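Local coordinates for protein hyperpolarization-activated (Ih) channel (Strongylocentrotus purpuratus, PDB 2PTM) that probably forms a voltage-gated, hyperpolarization-activated cation channel, of which this C-terminal cytoplasmic piece comprises the C-linker and the domain that binds cyclic AMP, at residues G112-V123 with L136-L147. Numbering follows the deposited sequence.
With CMP (adenosine-3',5'-cyclic-monophosphate), chain C.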
loop_
_atom_site.group_PDB
_atom_site.type_symbol
_atom_site.label_atom_id
_atom_site.label_comp_id
_atom_site.label_asym_id
_atom_site.label_seq_id
_atom_site.Cartn_x
_atom_site.Cartn_y
_atom_site.Cartn_z
ATOM N N GLY A 112 -2.432 -21.931 6.101
ATOM C CA GLY A 112 -2.068 -21.018 7.172
ATOM C C GLY A 112 -1.274 -19.832 6.662
ATOM O O GLY A 112 -0.438 -19.971 5.771
ATOM N N ASP A 113 -1.540 -18.659 7.219
ATOM C CA ASP A 113 -0.840 -17.448 6.793
ATOM C C ASP A 113 0.072 -16.872 7.878
ATOM O O ASP A 113 0.794 -15.911 7.639
ATOM C CB ASP A 113 -1.827 -16.379 6.284
ATOM C CG ASP A 113 -2.796 -15.896 7.359
ATOM O OD1 ASP A 113 -2.826 -16.466 8.469
ATOM O OD2 ASP A 113 -3.540 -14.929 7.087
ATOM N N ARG A 114 0.040 -17.462 9.069
ATOM C CA ARG A 114 0.834 -16.952 10.181
ATOM C C ARG A 114 0.866 -17.959 11.335
ATOM O O ARG A 114 0.063 -18.892 11.369
ATOM C CB ARG A 114 0.267 -15.603 10.668
ATOM C CG ARG A 114 -1.146 -15.659 11.286
ATOM C CD ARG A 114 -1.807 -14.281 11.244
ATOM N NE ARG A 114 -2.986 -14.165 12.105
ATOM C CZ ARG A 114 -4.201 -14.591 11.774
ATOM N NH1 ARG A 114 -4.399 -15.184 10.601
ATOM N NH2 ARG A 114 -5.217 -14.433 12.617
ATOM N N MET A 115 1.798 -17.768 12.268
ATOM C CA MET A 115 1.833 -18.559 13.498
ATOM C C MET A 115 1.618 -17.619 14.675
ATOM O O MET A 115 1.599 -16.397 14.495
ATOM C CB MET A 115 3.165 -19.291 13.660
ATOM C CG MET A 115 4.342 -18.359 13.915
ATOM S SD MET A 115 5.756 -19.285 14.502
ATOM C CE MET A 115 5.136 -19.904 16.057
ATOM N N PHE A 116 1.462 -18.191 15.869
ATOM C CA PHE A 116 1.043 -17.427 17.048
ATOM C C PHE A 116 1.865 -17.753 18.284
ATOM O O PHE A 116 2.138 -18.925 18.562
ATOM C CB PHE A 116 -0.418 -17.729 17.382
ATOM C CG PHE A 116 -1.368 -17.465 16.250
ATOM C CD1 PHE A 116 -2.044 -16.252 16.167
ATOM C CD2 PHE A 116 -1.591 -18.428 15.274
ATOM C CE1 PHE A 116 -2.928 -16.006 15.125
ATOM C CE2 PHE A 116 -2.464 -18.182 14.228
ATOM C CZ PHE A 116 -3.132 -16.971 14.149
ATOM N N PHE A 117 2.228 -16.719 19.036
ATOM C CA PHE A 117 2.838 -16.881 20.355
ATOM C C PHE A 117 1.804 -16.470 21.383
ATOM O O PHE A 117 1.157 -15.435 21.220
ATOM C CB PHE A 117 4.069 -15.981 20.491
ATOM C CG PHE A 117 5.204 -16.385 19.602
ATOM C CD1 PHE A 117 6.180 -17.257 20.059
ATOM C CD2 PHE A 117 5.283 -15.915 18.301
ATOM C CE1 PHE A 117 7.225 -17.639 19.241
ATOM C CE2 PHE A 117 6.329 -16.297 17.468
ATOM C CZ PHE A 117 7.299 -17.159 17.939
ATOM N N ILE A 118 1.648 -17.265 22.442
ATOM C CA ILE A 118 0.654 -16.961 23.466
ATOM C C ILE A 118 1.254 -16.079 24.556
ATOM O O ILE A 118 2.161 -16.499 25.280
ATOM C CB ILE A 118 0.098 -18.244 24.124
ATOM C CG1 ILE A 118 -0.521 -19.171 23.068
ATOM C CG2 ILE A 118 -0.934 -17.906 25.198
ATOM C CD1 ILE A 118 -1.003 -20.523 23.637
ATOM N N GLN A 119 0.764 -14.850 24.667
ATOM C CA GLN A 119 1.177 -14.010 25.780
ATOM C C GLN A 119 0.391 -14.465 26.984
ATOM O O GLN A 119 0.958 -14.874 28.003
ATOM C CB GLN A 119 0.883 -12.542 25.523
ATOM C CG GLN A 119 1.252 -11.660 26.728
ATOM C CD GLN A 119 1.031 -10.206 26.439
ATOM O OE1 GLN A 119 -0.107 -9.758 26.280
ATOM N NE2 GLN A 119 2.116 -9.455 26.348
ATOM N N GLN A 120 -0.930 -14.415 26.861
ATOM C CA GLN A 120 -1.782 -14.909 27.933
ATOM C C GLN A 120 -3.002 -15.626 27.400
ATOM O O GLN A 120 -3.591 -15.202 26.414
ATOM C CB GLN A 120 -2.187 -13.769 28.863
ATOM C CG GLN A 120 -1.174 -13.569 29.986
ATOM C CD GLN A 120 -1.646 -12.596 31.032
ATOM O OE1 GLN A 120 -1.853 -12.965 32.191
ATOM N NE2 GLN A 120 -1.817 -11.340 30.635
ATOM N N GLY A 121 -3.367 -16.728 28.047
ATOM C CA GLY A 121 -4.575 -17.428 27.684
ATOM C C GLY A 121 -4.347 -18.924 27.589
ATOM O O GLY A 121 -3.223 -19.413 27.694
ATOM N N ILE A 122 -5.433 -19.645 27.380
ATOM C CA ILE A 122 -5.380 -21.097 27.245
ATOM C C ILE A 122 -6.111 -21.487 25.971
ATOM O O ILE A 122 -7.227 -21.028 25.735
ATOM C CB ILE A 122 -6.071 -21.779 28.429
ATOM C CG1 ILE A 122 -5.347 -21.425 29.732
ATOM C CG2 ILE A 122 -6.121 -23.276 28.208
ATOM C CD1 ILE A 122 -6.058 -21.900 30.973
ATOM N N VAL A 123 -5.477 -22.312 25.143
ATOM C CA VAL A 123 -6.122 -22.840 23.946
ATOM C C VAL A 123 -6.105 -24.365 23.966
ATOM O O VAL A 123 -5.241 -24.973 24.605
ATOM C CB VAL A 123 -5.449 -22.319 22.644
ATOM C CG1 VAL A 123 -5.468 -20.807 22.615
ATOM C CG2 VAL A 123 -4.021 -22.825 22.537
ATOM N N LEU A 136 -2.565 -25.491 25.438
ATOM C CA LEU A 136 -1.358 -24.677 25.483
ATOM C C LEU A 136 -1.674 -23.364 26.174
ATOM O O LEU A 136 -2.818 -22.905 26.149
ATOM C CB LEU A 136 -0.841 -24.394 24.070
ATOM C CG LEU A 136 -0.439 -25.581 23.195
ATOM C CD1 LEU A 136 0.003 -25.072 21.832
ATOM C CD2 LEU A 136 0.673 -26.392 23.859
ATOM N N SER A 137 -0.674 -22.760 26.811
ATOM C CA SER A 137 -0.916 -21.489 27.497
ATOM C C SER A 137 0.280 -20.561 27.447
ATOM O O SER A 137 1.165 -20.732 26.613
ATOM C CB SER A 137 -1.342 -21.710 28.951
ATOM O OG SER A 137 -0.388 -22.495 29.636
ATOM N N ASP A 138 0.291 -19.581 28.355
ATOM C CA ASP A 138 1.298 -18.519 28.369
ATOM C C ASP A 138 2.691 -19.037 28.049
ATOM O O ASP A 138 3.197 -19.941 28.733
ATOM C CB ASP A 138 1.376 -17.864 29.752
ATOM C CG ASP A 138 0.033 -17.370 30.267
ATOM O OD1 ASP A 138 -1.024 -17.765 29.735
ATOM O OD2 ASP A 138 0.045 -16.587 31.245
ATOM N N GLY A 139 3.328 -18.443 27.043
ATOM C CA GLY A 139 4.705 -18.776 26.723
ATOM C C GLY A 139 4.848 -19.843 25.661
ATOM O O GLY A 139 5.952 -20.128 25.201
ATOM N N SER A 140 3.736 -20.447 25.266
ATOM C CA SER A 140 3.796 -21.459 24.223
ATOM C C SER A 140 3.519 -20.811 22.866
ATOM O O SER A 140 3.314 -19.599 22.770
ATOM C CB SER A 140 2.819 -22.603 24.521
ATOM O OG SER A 140 3.066 -23.707 23.680
ATOM N N TYR A 141 3.532 -21.612 21.815
ATOM C CA TYR A 141 3.229 -21.090 20.494
ATOM C C TYR A 141 2.572 -22.186 19.674
ATOM O O TYR A 141 2.655 -23.359 20.034
ATOM C CB TYR A 141 4.482 -20.541 19.810
ATOM C CG TYR A 141 5.585 -21.548 19.548
ATOM C CD1 TYR A 141 5.412 -22.584 18.641
ATOM C CD2 TYR A 141 6.816 -21.432 20.180
ATOM C CE1 TYR A 141 6.425 -23.500 18.395
ATOM C CE2 TYR A 141 7.841 -22.341 19.936
ATOM C CZ TYR A 141 7.637 -23.368 19.041
ATOM O OH TYR A 141 8.650 -24.265 18.792
ATOM N N PHE A 142 1.903 -21.802 18.596
ATOM C CA PHE A 142 1.234 -22.786 17.761
ATOM C C PHE A 142 1.022 -22.216 16.370
ATOM O O PHE A 142 1.125 -21.007 16.175
ATOM C CB PHE A 142 -0.111 -23.201 18.373
ATOM C CG PHE A 142 -1.095 -22.056 18.522
ATOM C CD1 PHE A 142 -1.890 -21.659 17.453
ATOM C CD2 PHE A 142 -1.219 -21.379 19.730
ATOM C CE1 PHE A 142 -2.805 -20.601 17.588
ATOM C CE2 PHE A 142 -2.117 -20.320 19.881
ATOM C CZ PHE A 142 -2.910 -19.929 18.817
ATOM N N GLY A 143 0.721 -23.093 15.414
ATOM C CA GLY A 143 0.454 -22.689 14.044
ATOM C C GLY A 143 1.730 -22.646 13.225
ATOM O O GLY A 143 1.764 -22.081 12.127
ATOM N N GLU A 144 2.793 -23.239 13.758
ATOM C CA GLU A 144 4.072 -23.234 13.060
ATOM C C GLU A 144 4.207 -24.380 12.049
ATOM O O GLU A 144 4.956 -24.265 11.078
ATOM C CB GLU A 144 5.240 -23.283 14.057
ATOM C CG GLU A 144 5.562 -24.671 14.599
ATOM C CD GLU A 144 4.582 -25.154 15.651
ATOM O OE1 GLU A 144 3.679 -24.396 16.045
ATOM O OE2 GLU A 144 4.720 -26.306 16.100
ATOM N N ILE A 145 3.508 -25.486 12.283
ATOM C CA ILE A 145 3.731 -26.694 11.479
ATOM C C ILE A 145 3.455 -26.399 10.016
ATOM O O ILE A 145 4.274 -26.689 9.137
ATOM C CB ILE A 145 2.821 -27.881 11.906
ATOM C CG1 ILE A 145 3.036 -28.264 13.366
ATOM C CG2 ILE A 145 3.068 -29.074 11.006
ATOM C CD1 ILE A 145 4.449 -28.402 13.729
ATOM N N CYS A 146 2.291 -25.810 9.766
ATOM C CA CYS A 146 1.857 -25.454 8.416
ATOM C C CYS A 146 2.856 -24.531 7.709
ATOM O O CYS A 146 3.055 -24.621 6.501
ATOM C CB CYS A 146 0.490 -24.776 8.514
ATOM S SG CYS A 146 -0.251 -24.318 6.975
ATOM N N LEU A 147 3.482 -23.634 8.465
ATOM C CA LEU A 147 4.481 -22.723 7.895
ATOM C C LEU A 147 5.771 -23.451 7.531
ATOM O O LEU A 147 6.501 -23.030 6.635
ATOM C CB LEU A 147 4.803 -21.586 8.869
ATOM C CG LEU A 147 3.635 -20.714 9.333
ATOM C CD1 LEU A 147 4.164 -19.472 10.007
ATOM C CD2 LEU A 147 2.777 -20.340 8.152
HETATM P P CMP C . -0.461 -25.954 12.438
HETATM O O1P CMP C . -0.692 -27.337 11.754
HETATM O O2P CMP C . 0.129 -24.894 11.635
HETATM O "O5'" CMP C . -1.912 -25.679 13.075
HETATM C "C5'" CMP C . -2.400 -26.216 14.282
HETATM C "C4'" CMP C . -1.369 -26.186 15.402
HETATM O "O4'" CMP C . -1.628 -27.030 16.518
HETATM C "C3'" CMP C . -0.102 -26.801 14.858
HETATM O "O3'" CMP C . 0.487 -26.303 13.705
HETATM C "C2'" CMP C . 0.824 -26.983 16.061
HETATM O "O2'" CMP C . 1.303 -25.709 16.468
HETATM C "C1'" CMP C . -0.306 -27.331 17.090
HETATM N N9 CMP C . -0.292 -28.720 17.447
HETATM C C8 CMP C . -0.703 -29.845 16.690
HETATM N N7 CMP C . -0.590 -30.997 17.372
HETATM C C5 CMP C . -0.065 -30.635 18.618
HETATM C C6 CMP C . 0.311 -31.352 19.790
HETATM N N6 CMP C . 0.158 -32.714 19.856
HETATM N N1 CMP C . 0.822 -30.661 20.853
HETATM C C2 CMP C . 0.939 -29.316 20.766
HETATM N N3 CMP C . 0.622 -28.500 19.737
HETATM C C4 CMP C . 0.112 -29.195 18.691
HETATM O O HOH W 1 -2.144 -15.912 32.844
#
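F142 holds its CG between its own backbone N and carbonyl carbon (chi1 61°), whereas F116 has CG anti to the carbonyl carbon (chi1 -56°). The F142 torsion carries its ring beneath F116 CB, which sits over one face, 3.9 Å from the centroid. The F116 torsion sets its own ring nearly parallel to it but slid aside, with little overlap. The site lies in the beta roll of the cyclic nucleotide-binding domain, where strand 114-118 pairs antiparallel with strand 141-142, and the latter runs into the phosphate-binding cassette with its short helix. I118 CG1 reaches the edge of the F142 ring, 3.7 Å from CE2. V105 and I106 of strand 104-106 also pack on both phenylalanines.

F116 and F142 exchange two backbone hydrogen bonds. I118 N bonds S140 O almost straight, at 178°, and I118 O accepts from G139 N in the type II turn 137-140. After the corner at 119, V123 and L136 form a second hydrogen-bonded pair, with the register shifted by one. D138 OD1 takes the N-H of G121 from above the carboxylate plane, and a water links D138 OD2 to Q120 OE1.

On the other side of the sheet, M115 CE meets Y141 CD1 at 3.7 Å, and M115 CB packs on L147 CD1. R153 donates to R114 O and, weakly, to G143 O, and it also donates a hydrogen bond to cyclic AMP. C146 N donates to the ligand's O2P. G143 N donates to the ribose O2' at 2.9 Å, and that hydroxyl in turn donates to E144 OE1 at 2.7 Å, while E144 OE2 forms a salt bridge with R194 NH1.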